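Local coordinates for spectinomycin phosphotransferase (Legionella pneumophila, PDB 3I1A), which transfers a phosphate group to the antibiotic spectinomycin, probably from a nucleotide with the help of magnesium, and thereby acts as a resistance factor, at residues 193-198 against 276-281; 185-190 against 325-330; 210-215 against 282-287; 142-147 against 204-209. All blocks are in the same frame, centred on the assembly; numbering follows the deposited sequence. Where two conformers were deposited one is given.

Helix 274-297 supplies residues 276-281 to contact 1 and 282-287 to contact 3, and helix 182-198 serves contacts 1 and 2. The centres of contacts 1 and 2 are about 10 Å apart, and a probable hydrogen bond between Arg281 NH1 and Thr329 OG1, 2.7 Å, joins them. Contact 4 lies about 14 Å from contact 1, centre to centre, and meets it where the rings of Tyr146 and Tyr279 pack edge-to-face. Contact 3 alone adjoins an annotated site: the side chain of Asp212 is about 5 Å from that of Asp230 and that of His214 about 4 Å from that of Asn217, ligands of magnesium in another structure of this protein. Contacts 2 and 4 do not touch.

Contact 1: 193-198 against 276-281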
# COMPACT_ATOMS: atom_id res chain seq x y z
N GLU A 193 -5.97 -20.58 -4.96
CA GLU A 193 -7.27 -21.05 -5.45
C GLU A 193 -7.92 -22.02 -4.45
O GLU A 193 -9.10 -21.86 -4.12
CB GLU A 193 -7.09 -21.71 -6.83
CG GLU A 193 -8.37 -22.12 -7.59
CD GLU A 193 -9.26 -20.95 -8.03
OE1 GLU A 193 -8.75 -19.95 -8.57
OE2 GLU A 193 -10.49 -21.05 -7.86
N LYS A 194 -7.17 -23.01 -3.98
CA LYS A 194 -7.67 -23.99 -3.01
C LYS A 194 -8.12 -23.33 -1.71
O LYS A 194 -9.16 -23.69 -1.14
CB LYS A 194 -6.57 -25.01 -2.69
CG LYS A 194 -6.93 -26.09 -1.67
CD LYS A 194 -5.66 -26.70 -1.07
CE LYS A 194 -5.89 -28.10 -0.50
NZ LYS A 194 -6.12 -29.15 -1.56
N LEU A 195 -7.32 -22.39 -1.23
CA LEU A 195 -7.66 -21.71 0.00
C LEU A 195 -8.87 -20.81 -0.19
O LEU A 195 -9.68 -20.67 0.73
CB LEU A 195 -6.46 -20.92 0.53
CG LEU A 195 -5.26 -21.78 0.96
CD1 LEU A 195 -4.16 -20.90 1.55
CD2 LEU A 195 -5.71 -22.82 1.99
N SER A 196 -9.03 -20.21 -1.37
CA SER A 196 -10.20 -19.35 -1.56
C SER A 196 -11.48 -20.17 -1.49
O SER A 196 -12.50 -19.68 -1.03
CB SER A 196 -10.15 -18.58 -2.89
OG SER A 196 -10.36 -19.43 -4.01
N LYS A 197 -11.40 -21.40 -1.97
CA LYS A 197 -12.57 -22.28 -1.98
C LYS A 197 -12.96 -22.76 -0.59
O LYS A 197 -14.13 -23.02 -0.33
CB LYS A 197 -12.30 -23.50 -2.87
CG LYS A 197 -12.34 -23.22 -4.36
CD LYS A 197 -11.94 -24.46 -5.17
CE LYS A 197 -12.12 -24.23 -6.66
NZ LYS A 197 -11.70 -25.42 -7.47
N LYS A 198 -11.98 -22.85 0.30
CA LYS A 198 -12.21 -23.31 1.66
C LYS A 198 -12.67 -22.21 2.60
O LYS A 198 -13.23 -22.48 3.68
CB LYS A 198 -10.93 -23.95 2.19
N ILE A 276 -6.94 -18.03 6.18
CA ILE A 276 -7.04 -16.74 5.52
C ILE A 276 -5.67 -16.07 5.45
O ILE A 276 -5.34 -15.43 4.45
CB ILE A 276 -8.05 -15.80 6.21
CG1 ILE A 276 -9.43 -16.47 6.27
CG2 ILE A 276 -8.17 -14.49 5.40
CD1 ILE A 276 -10.48 -15.63 7.03
N LEU A 277 -4.85 -16.23 6.48
CA LEU A 277 -3.52 -15.62 6.47
C LEU A 277 -2.67 -16.24 5.34
O LEU A 277 -1.97 -15.53 4.61
CB LEU A 277 -2.80 -15.84 7.81
CG LEU A 277 -1.54 -15.00 8.05
CD1 LEU A 277 -1.92 -13.59 8.49
CD2 LEU A 277 -0.70 -15.65 9.15
N SER A 278 -2.75 -17.56 5.19
CA SER A 278 -1.98 -18.22 4.13
C SER A 278 -2.53 -17.84 2.75
O SER A 278 -1.78 -17.67 1.79
CB SER A 278 -2.01 -19.74 4.30
OG SER A 278 -1.20 -20.37 3.31
N TYR A 279 -3.85 -17.71 2.65
CA TYR A 279 -4.48 -17.30 1.39
C TYR A 279 -3.92 -15.95 0.92
O TYR A 279 -3.55 -15.78 -0.24
CB TYR A 279 -5.99 -17.15 1.55
CG TYR A 279 -6.61 -16.43 0.38
CD1 TYR A 279 -6.75 -17.06 -0.85
CD2 TYR A 279 -6.99 -15.08 0.47
CE1 TYR A 279 -7.24 -16.37 -1.96
CE2 TYR A 279 -7.47 -14.38 -0.63
CZ TYR A 279 -7.60 -15.04 -1.85
OH TYR A 279 -8.09 -14.36 -2.92
N TYR A 280 -3.89 -14.97 1.82
CA TYR A 280 -3.39 -13.66 1.43
C TYR A 280 -1.93 -13.64 1.02
O TYR A 280 -1.57 -12.98 0.06
CB TYR A 280 -3.63 -12.62 2.53
CG TYR A 280 -5.03 -12.06 2.51
CD1 TYR A 280 -5.51 -11.38 1.38
CD2 TYR A 280 -5.89 -12.19 3.61
CE1 TYR A 280 -6.78 -10.85 1.35
CE2 TYR A 280 -7.15 -11.66 3.59
CZ TYR A 280 -7.61 -10.98 2.46
OH TYR A 280 -8.86 -10.39 2.43
N ARG A 281 -1.08 -14.37 1.74
CA ARG A 281 0.35 -14.39 1.40
C ARG A 281 0.56 -15.02 0.03
O ARG A 281 1.42 -14.56 -0.72
CB ARG A 281 1.15 -15.15 2.44
CG ARG A 281 1.19 -14.42 3.76
CD ARG A 281 2.05 -15.16 4.76
NE ARG A 281 2.27 -14.33 5.93
CZ ARG A 281 2.78 -14.76 7.08
NH1 ARG A 281 3.13 -16.04 7.21
NH2 ARG A 281 2.94 -13.92 8.09
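A two-helix packing in the helical part of the enzyme brings Leu195 and Ser196 of helix 182-198 against Ser278 and Tyr279 of helix 274-297. The short segments run nearer antiparallel than parallel, at 143° between their N-to-C directions, and their axes come within 9.1 Å. The backbones are closest at Leu195 and Tyr279, whose CA atoms are only 5.6 Å apart, and this closeness makes the contact one between side-chain roots as much as ends. Leu195 CB meets Tyr279 CB at 3.9 Å, while its branch CD1 passes beside Tyr279 CB to the backbone of the other helix, 3.4 Å from Tyr279 N and 3.5 Å from Ser278 OG. That hydroxyl has its polar partner in Glu330, at the C-terminal end of the model, so it is satisfied, and the leucine methyl packs against its side. In the bilobal, protein-kinase-like fold of aminoglycoside phosphotransferases such helices build the larger C-terminal lobe, and here 77 residues lie between the two segments. With CG of Tyr279 anti to the backbone N (chi1 167°), the ring presents its CD1-CE1 side to helix 182-198: Leu195 CB sits at its edge near the plane, and Ser196 CB approaches Tyr279 CE1 obliquely at 3.8 Å. The Ser196 hydroxyl turns back into its own helix and donates to Glu193 O at 2.7 Å, on the same face of that carbonyl as Lys197 N. Of its side chain it is therefore the methylene that touches the tyrosine, whose OH is hydrogen-bonded to Arg151 of helix 149-157.

Contact 2: 185-190 against 325-330. With DMS (dimethyl sulfoxide), chain D.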
# COMPACT_ATOMS: atom_id res chain seq x y z
N ILE A 185 5.55 -21.53 -9.03
CA ILE A 185 4.52 -20.63 -9.54
C ILE A 185 3.13 -21.26 -9.58
O ILE A 185 2.11 -20.64 -9.21
CB ILE A 185 4.92 -20.09 -10.92
CG1 ILE A 185 6.19 -19.25 -10.73
CG2 ILE A 185 3.81 -19.28 -11.55
CD1 ILE A 185 6.85 -18.81 -12.04
N HIS A 186 3.08 -22.51 -10.01
CA HIS A 186 1.80 -23.19 -10.06
C HIS A 186 1.31 -23.41 -8.62
O HIS A 186 0.12 -23.28 -8.34
CB HIS A 186 1.95 -24.53 -10.80
CG HIS A 186 1.97 -24.39 -12.29
ND1 HIS A 186 0.90 -24.77 -13.08
CD2 HIS A 186 2.90 -23.88 -13.14
CE1 HIS A 186 1.18 -24.51 -14.35
NE2 HIS A 186 2.38 -23.97 -14.41
N ARG A 187 2.23 -23.72 -7.71
CA ARG A 187 1.85 -23.94 -6.31
C ARG A 187 1.25 -22.67 -5.70
O ARG A 187 0.26 -22.73 -4.96
CB ARG A 187 3.07 -24.41 -5.49
CG ARG A 187 2.79 -24.61 -3.99
CD ARG A 187 4.00 -25.15 -3.24
NE ARG A 187 3.80 -25.16 -1.79
CZ ARG A 187 4.63 -25.74 -0.93
NH1 ARG A 187 5.71 -26.37 -1.35
NH2 ARG A 187 4.39 -25.66 0.38
N LEU A 188 1.83 -21.50 -6.00
CA LEU A 188 1.28 -20.25 -5.47
C LEU A 188 -0.15 -20.06 -5.96
O LEU A 188 -1.04 -19.74 -5.17
CB LEU A 188 2.14 -19.05 -5.92
CG LEU A 188 3.50 -18.97 -5.21
CD1 LEU A 188 4.50 -18.21 -6.05
CD2 LEU A 188 3.31 -18.32 -3.83
N VAL A 189 -0.37 -20.26 -7.26
CA VAL A 189 -1.69 -20.10 -7.86
C VAL A 189 -2.71 -21.13 -7.35
O VAL A 189 -3.83 -20.78 -6.97
CB VAL A 189 -1.64 -20.26 -9.41
CG1 VAL A 189 -3.06 -20.23 -10.00
CG2 VAL A 189 -0.79 -19.13 -10.02
N ASP A 190 -2.30 -22.39 -7.36
CA ASP A 190 -3.18 -23.47 -6.95
C ASP A 190 -3.49 -23.44 -5.46
O ASP A 190 -4.58 -23.89 -5.03
CB ASP A 190 -2.56 -24.82 -7.33
CG ASP A 190 -2.38 -24.98 -8.85
OD1 ASP A 190 -2.99 -24.22 -9.62
OD2 ASP A 190 -1.64 -25.90 -9.25
N ILE A 325 8.32 -17.87 2.60
CA ILE A 325 7.50 -17.63 3.78
C ILE A 325 6.04 -18.06 3.55
O ILE A 325 5.40 -18.62 4.45
CB ILE A 325 7.57 -16.14 4.19
CG1 ILE A 325 8.97 -15.83 4.73
CG2 ILE A 325 6.50 -15.82 5.23
CD1 ILE A 325 9.20 -14.37 4.98
N ALA A 326 5.52 -17.82 2.35
CA ALA A 326 4.14 -18.22 2.04
C ALA A 326 4.03 -19.75 2.14
O ALA A 326 3.12 -20.28 2.80
CB ALA A 326 3.75 -17.76 0.63
N PHE A 327 4.96 -20.46 1.50
CA PHE A 327 4.95 -21.92 1.54
C PHE A 327 5.07 -22.44 2.96
O PHE A 327 4.43 -23.43 3.33
CB PHE A 327 6.10 -22.49 0.70
CG PHE A 327 5.95 -22.26 -0.77
CD1 PHE A 327 4.78 -21.74 -1.31
CD2 PHE A 327 7.00 -22.59 -1.64
CE1 PHE A 327 4.65 -21.56 -2.68
CE2 PHE A 327 6.87 -22.41 -3.00
CZ PHE A 327 5.70 -21.90 -3.53
N ALA A 328 5.91 -21.78 3.75
CA ALA A 328 6.07 -22.19 5.14
C ALA A 328 4.78 -21.96 5.94
O ALA A 328 4.58 -22.58 6.98
CB ALA A 328 7.21 -21.41 5.77
N THR A 329 3.92 -21.06 5.47
CA THR A 329 2.66 -20.77 6.17
C THR A 329 1.64 -21.87 5.94
O THR A 329 0.84 -22.19 6.82
CB THR A 329 2.04 -19.44 5.71
OG1 THR A 329 3.01 -18.40 5.82
CG2 THR A 329 0.83 -19.08 6.59
N GLU A 330 1.66 -22.43 4.74
CA GLU A 330 0.72 -23.49 4.38
C GLU A 330 1.16 -24.82 4.98
O GLU A 330 0.35 -25.53 5.59
CB GLU A 330 0.61 -23.61 2.86
CG GLU A 330 -0.46 -24.59 2.41
CD GLU A 330 -1.85 -24.19 2.87
OE1 GLU A 330 -1.97 -23.18 3.60
OE2 GLU A 330 -2.82 -24.88 2.49
S DMS D . 8.04 -25.85 -4.17
O DMS D . 8.07 -27.18 -3.51
C1 DMS D . 9.45 -25.74 -5.21
C2 DMS D . 6.70 -25.78 -5.32
O HOH W 1 5.10 -26.25 3.64
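Arg187 lies lengthwise over the ring of Phe327, joining helix 182-198 to the short C-terminal helix 322-329 at the surface of the helical lobe of this kinase-like fold. The chain is extended throughout, with CG anti to the backbone N (chi1 178°), and this straight course lets successive atoms be laid over the same aromatic face. Arg187 CB is only at the margin, 4.1 Å from Phe327 CZ, and CG comes next, toward CE1. Arg187 CD stands over the Phe327 ring, 3.7 Å from its centroid and 15° off the normal, a CH-pi contact. Arg187 NE follows, 3.6 Å from Phe327 CD1, and then the guanidinium itself, stacked flat with its plane 11° from that of the ring. Arg187 CZ is 4.0 Å from the Phe327 centroid and lies over the face, as a cation-pi interaction requires. The same ring is also packed by Leu188, whose CD2 approaches Phe327 CE1 obliquely at 3.7 Å; the leucine continues onto Ile285 and Ile289 of helix 274-297. One end of the contact is thus apolar and inside the helix bundle, whereas the arginine is exposed. At the guanidinium edge, in its plane, lie a dimethyl sulfoxide oxygen and a water. Arg187 NH1 makes a weak, bent hydrogen bond of 3.3 Å to that oxygen, of a molecule probably carried over from crystallisation; its sulfur lies near Phe327 CE2, and its C2 methyl packs against Arg187 CB and, at 3.5 Å, Arg187 CD. NH2 is weakly bonded to the water, which in turn donates to Phe327 O at 2.9 Å.

Contact 3: 210-215 against 282-287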
# COMPACT_ATOMS: atom_id res chain seq x y z
N HIS A 210 -5.86 -1.69 6.07
CA HIS A 210 -5.00 -0.84 5.24
C HIS A 210 -4.89 -1.52 3.86
O HIS A 210 -5.02 -0.86 2.82
CB HIS A 210 -3.64 -0.72 5.91
CG HIS A 210 -2.66 0.08 5.11
ND1 HIS A 210 -1.99 -0.44 4.02
CD2 HIS A 210 -2.20 1.34 5.27
CE1 HIS A 210 -1.15 0.46 3.56
NE2 HIS A 210 -1.26 1.55 4.30
N SER A 211 -4.64 -2.82 3.86
CA SER A 211 -4.53 -3.70 2.67
C SER A 211 -3.14 -3.90 2.04
O SER A 211 -2.94 -4.84 1.25
CB SER A 211 -5.55 -3.31 1.58
OG SER A 211 -5.08 -2.33 0.66
N ASP A 212 -2.17 -3.07 2.41
CA ASP A 212 -0.85 -3.18 1.82
C ASP A 212 0.16 -2.62 2.81
O ASP A 212 1.04 -1.82 2.47
CB ASP A 212 -0.84 -2.38 0.51
CG ASP A 212 0.32 -2.72 -0.38
OD1 ASP A 212 0.88 -3.83 -0.25
OD2 ASP A 212 0.68 -1.87 -1.24
N ILE A 213 0.04 -3.10 4.05
CA ILE A 213 0.89 -2.58 5.10
C ILE A 213 2.21 -3.31 5.30
O ILE A 213 2.40 -4.05 6.26
CB ILE A 213 0.05 -2.44 6.43
CG1 ILE A 213 0.88 -1.78 7.52
CG2 ILE A 213 -0.54 -3.79 6.86
CD1 ILE A 213 1.49 -0.44 7.07
N HIS A 214 3.11 -3.07 4.33
CA HIS A 214 4.46 -3.63 4.37
C HIS A 214 5.40 -2.56 4.92
O HIS A 214 4.97 -1.43 5.18
CB HIS A 214 4.90 -4.09 2.97
CG HIS A 214 4.83 -3.03 1.92
ND1 HIS A 214 5.83 -2.09 1.74
CD2 HIS A 214 3.90 -2.77 0.98
CE1 HIS A 214 5.51 -1.31 0.73
NE2 HIS A 214 4.34 -1.70 0.25
N ALA A 215 6.67 -2.92 5.09
CA ALA A 215 7.66 -2.01 5.68
C ALA A 215 7.80 -0.66 5.02
O ALA A 215 8.16 0.32 5.68
CB ALA A 215 9.01 -2.70 5.79
N HIS A 282 -0.20 -16.07 -0.30
CA HIS A 282 -0.04 -16.66 -1.63
C HIS A 282 -0.67 -15.76 -2.69
O HIS A 282 -0.07 -15.51 -3.73
CB HIS A 282 -0.70 -18.07 -1.69
CG HIS A 282 0.06 -19.14 -0.96
ND1 HIS A 282 0.09 -19.24 0.42
CD2 HIS A 282 0.86 -20.13 -1.42
CE1 HIS A 282 0.87 -20.24 0.78
NE2 HIS A 282 1.35 -20.80 -0.32
N GLU A 283 -1.87 -15.26 -2.43
CA GLU A 283 -2.57 -14.41 -3.39
C GLU A 283 -1.87 -13.09 -3.69
O GLU A 283 -1.89 -12.62 -4.82
CB GLU A 283 -4.00 -14.15 -2.90
CG GLU A 283 -4.81 -13.16 -3.74
CD GLU A 283 -5.08 -13.60 -5.18
OE1 GLU A 283 -5.00 -14.80 -5.50
OE2 GLU A 283 -5.39 -12.71 -6.00
N ARG A 284 -1.25 -12.47 -2.69
CA ARG A 284 -0.56 -11.22 -2.98
C ARG A 284 0.60 -11.49 -3.96
O ARG A 284 0.87 -10.66 -4.82
CB ARG A 284 0.00 -10.59 -1.71
CG ARG A 284 0.46 -9.15 -1.93
CD ARG A 284 0.96 -8.53 -0.62
NE ARG A 284 1.36 -7.14 -0.82
CZ ARG A 284 2.56 -6.76 -1.25
NH1 ARG A 284 3.50 -7.67 -1.51
NH2 ARG A 284 2.81 -5.46 -1.44
N ILE A 285 1.26 -12.64 -3.83
CA ILE A 285 2.37 -12.97 -4.75
C ILE A 285 1.79 -13.23 -6.15
O ILE A 285 2.36 -12.81 -7.16
CB ILE A 285 3.18 -14.18 -4.24
CG1 ILE A 285 3.78 -13.84 -2.87
CG2 ILE A 285 4.31 -14.53 -5.21
CD1 ILE A 285 4.40 -15.00 -2.13
N VAL A 286 0.66 -13.92 -6.21
CA VAL A 286 0.01 -14.17 -7.48
C VAL A 286 -0.30 -12.86 -8.19
O VAL A 286 -0.11 -12.75 -9.42
CB VAL A 286 -1.30 -14.98 -7.29
CG1 VAL A 286 -2.11 -14.99 -8.59
CG2 VAL A 286 -0.97 -16.38 -6.84
N GLU A 287 -0.79 -11.88 -7.43
CA GLU A 287 -1.12 -10.55 -7.94
C GLU A 287 0.12 -9.90 -8.57
O GLU A 287 0.05 -9.32 -9.65
CB GLU A 287 -1.68 -9.67 -6.80
CG GLU A 287 -3.21 -9.69 -6.68
CD GLU A 287 -3.74 -9.35 -5.29
OE1 GLU A 287 -3.23 -8.39 -4.67
OE2 GLU A 287 -4.68 -10.04 -4.83
O HOH W 2 -1.36 -5.94 -0.74
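Asp212 and Arg284 meet at about a right angle, carboxylate and guanidinium planes inclined by 31°, in a salt bridge that uses one carboxylate oxygen. Arg284 NH2 donates to Asp212 OD1 at 2.8 Å with an N-H...O angle of 156°. The oxygen lies near the guanidinium plane and receives the bond on its syn lone pair, the side of OD2. Arg284 NE adds only a weak bond of 3.4 Å to Asp212 OD1. A water reinforces the pair, accepting from Arg284 NE at 3.0 Å and donating to Ser211 O and Asp212 OD1. The arginine, extended from CG to NE, bridges the distance between backbones whose nearest CA atoms, of Asp212 and Arg284, are 9.4 Å apart. His214 takes a lesser part, its ring turned 61° from the guanidinium and CD2 coming obliquely to Arg284 NH2 at 3.8 Å; its ND1 is bonded to Gly216 N. On the loop side, Asp212 N donates in the ring plane to His210 ND1, and His210 NE2 is held by Ile229 O. The sequence from His210 to Asn217 matches the HxDxxxxN motif of the catalytic loop in aminoglycoside phosphotransferases and related kinases. The Asp212 side chain is about 5 Å from that of Asp230 and the His214 side chain about 4 Å from that of Asn217, the two residues that bind magnesium in another structure of this protein; Asn217 ND2 is hydrogen-bonded to Asp212 O. This loop runs between strands 207-209 and 218-220, and Arg284 reaches it from helix 274-297, whose other sides pack on helices 149-157, 182-198 and 322-329.

Contact 4: 142-147 against 204-209; sequences RKEIYS and DKYVLC
Tyr206 carries its CG anti to the carbonyl carbon (chi1 -81°), which directs the phenol at the backbone of Glu144, while Glu144 bends at chi2 (58°) and folds its carboxylate toward Tyr146 N, two residues on. Tyr206 OH donates to Glu144 O at 2.9 Å. The donor stands above the carbonyl plane, 41° out of it, although the accepting oxygen lies near the plane of the phenol ring, at its edge. Glu144 CB and Tyr146 CE2 each come within 3.7 Å of Tyr206 OH, and the oblique approach of Tyr146 gives the hydroxyl an aromatic neighbour. Glu144 CG, in turn, rests over one face of the Tyr146 ring, toward its rim. Strands 142-143 and 207-209 are the outer members of a small mixed sheet and flank 235-237, so this contact links the chain around the ends of the two outer strands. Lys143 CG adds a loose touch of 4.4 Å to Tyr206 CD2. Glu144 OE2 accepts from Tyr146 N at 2.9 Å through its anti lone pair, and OE1 is bonded to Tyr280 OH of helix 274-297, an arrangement consistent with an ionised carboxylate; the Tyr206 hydroxyl donates to the main-chain oxygen rather than to the carboxylate.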
# COMPACT_ATOMS: atom_id res chain seq x y z
N ARG A 142 -14.23 -0.71 -0.68
CA ARG A 142 -14.25 -1.91 -1.48
C ARG A 142 -14.27 -3.08 -0.49
O ARG A 142 -13.71 -2.98 0.63
CB ARG A 142 -13.01 -1.97 -2.38
CG ARG A 142 -11.70 -1.95 -1.65
CD ARG A 142 -10.62 -1.47 -2.59
NE ARG A 142 -9.31 -1.55 -1.94
CZ ARG A 142 -8.55 -2.62 -1.96
NH1 ARG A 142 -8.95 -3.71 -2.60
NH2 ARG A 142 -7.36 -2.61 -1.37
N LYS A 143 -14.94 -4.16 -0.88
CA LYS A 143 -15.06 -5.34 -0.04
C LYS A 143 -14.23 -6.49 -0.59
O LYS A 143 -14.09 -6.65 -1.80
CB LYS A 143 -16.53 -5.77 0.03
CG LYS A 143 -17.31 -5.39 1.30
CD LYS A 143 -17.52 -3.91 1.46
CE LYS A 143 -18.50 -3.35 0.44
NZ LYS A 143 -18.75 -1.92 0.72
N GLU A 144 -13.66 -7.30 0.31
CA GLU A 144 -12.91 -8.46 -0.15
C GLU A 144 -13.94 -9.41 -0.77
O GLU A 144 -14.94 -9.75 -0.14
CB GLU A 144 -12.25 -9.19 1.03
CG GLU A 144 -11.50 -10.47 0.67
CD GLU A 144 -10.41 -10.20 -0.35
OE1 GLU A 144 -9.42 -9.56 0.04
OE2 GLU A 144 -10.57 -10.60 -1.54
N ILE A 145 -13.70 -9.81 -2.02
CA ILE A 145 -14.60 -10.77 -2.68
C ILE A 145 -13.87 -12.01 -3.22
O ILE A 145 -14.46 -12.81 -3.95
CB ILE A 145 -15.42 -10.12 -3.82
CG1 ILE A 145 -14.51 -9.56 -4.91
CG2 ILE A 145 -16.30 -9.02 -3.25
CD1 ILE A 145 -15.31 -9.03 -6.11
N TYR A 146 -12.60 -12.16 -2.84
CA TYR A 146 -11.77 -13.29 -3.24
C TYR A 146 -11.74 -13.47 -4.75
O TYR A 146 -11.81 -14.59 -5.26
CB TYR A 146 -12.27 -14.55 -2.54
CG TYR A 146 -12.14 -14.43 -1.03
CD1 TYR A 146 -10.90 -14.57 -0.41
CD2 TYR A 146 -13.23 -14.08 -0.23
CE1 TYR A 146 -10.75 -14.37 0.95
CE2 TYR A 146 -13.08 -13.88 1.16
CZ TYR A 146 -11.83 -14.02 1.73
OH TYR A 146 -11.63 -13.84 3.09
N SER A 147 -11.62 -12.35 -5.45
CA SER A 147 -11.61 -12.35 -6.90
C SER A 147 -10.54 -13.26 -7.48
O SER A 147 -9.41 -13.31 -7.01
CB SER A 147 -11.39 -10.93 -7.42
OG SER A 147 -11.18 -10.94 -8.82
N ASP A 204 -19.59 -10.19 8.50
CA ASP A 204 -19.68 -9.75 9.89
C ASP A 204 -18.31 -9.72 10.56
O ASP A 204 -18.14 -9.08 11.60
CB ASP A 204 -20.62 -10.66 10.70
CG ASP A 204 -22.08 -10.23 10.59
OD1 ASP A 204 -22.55 -9.97 9.47
OD2 ASP A 204 -22.77 -10.18 11.64
N LYS A 205 -17.34 -10.41 9.97
CA LYS A 205 -16.00 -10.43 10.53
C LYS A 205 -15.02 -9.54 9.75
O LYS A 205 -13.82 -9.58 9.98
CB LYS A 205 -15.46 -11.87 10.59
CG LYS A 205 -16.19 -12.78 11.58
CD LYS A 205 -15.62 -14.21 11.58
CE LYS A 205 -15.64 -14.83 10.18
NZ LYS A 205 -16.25 -16.21 10.15
N TYR A 206 -15.53 -8.78 8.79
CA TYR A 206 -14.66 -7.88 8.05
C TYR A 206 -14.36 -6.66 8.92
O TYR A 206 -15.20 -6.25 9.73
CB TYR A 206 -15.33 -7.43 6.75
CG TYR A 206 -15.26 -8.42 5.59
CD1 TYR A 206 -14.97 -9.77 5.80
CD2 TYR A 206 -15.51 -8.00 4.29
CE1 TYR A 206 -14.93 -10.66 4.74
CE2 TYR A 206 -15.48 -8.90 3.22
CZ TYR A 206 -15.18 -10.22 3.45
OH TYR A 206 -15.12 -11.09 2.38
N VAL A 207 -13.18 -6.09 8.76
CA VAL A 207 -12.80 -4.91 9.53
C VAL A 207 -12.13 -3.94 8.58
O VAL A 207 -11.81 -4.30 7.44
CB VAL A 207 -11.79 -5.26 10.67
CG1 VAL A 207 -12.42 -6.23 11.66
CG2 VAL A 207 -10.50 -5.82 10.07
N LEU A 208 -11.93 -2.71 9.02
CA LEU A 208 -11.26 -1.71 8.19
C LEU A 208 -9.79 -2.14 8.12
O LEU A 208 -9.12 -2.26 9.16
CB LEU A 208 -11.39 -0.34 8.84
CG LEU A 208 -10.56 0.80 8.24
CD1 LEU A 208 -11.01 1.04 6.77
CD2 LEU A 208 -10.77 2.06 9.11
N CYS A 209 -9.29 -2.34 6.90
CA CYS A 209 -7.91 -2.78 6.65
C CYS A 209 -7.15 -1.81 5.80
O CYS A 209 -7.72 -1.17 4.92
CB CYS A 209 -7.88 -4.12 5.91
SG CYS A 209 -8.41 -5.51 6.90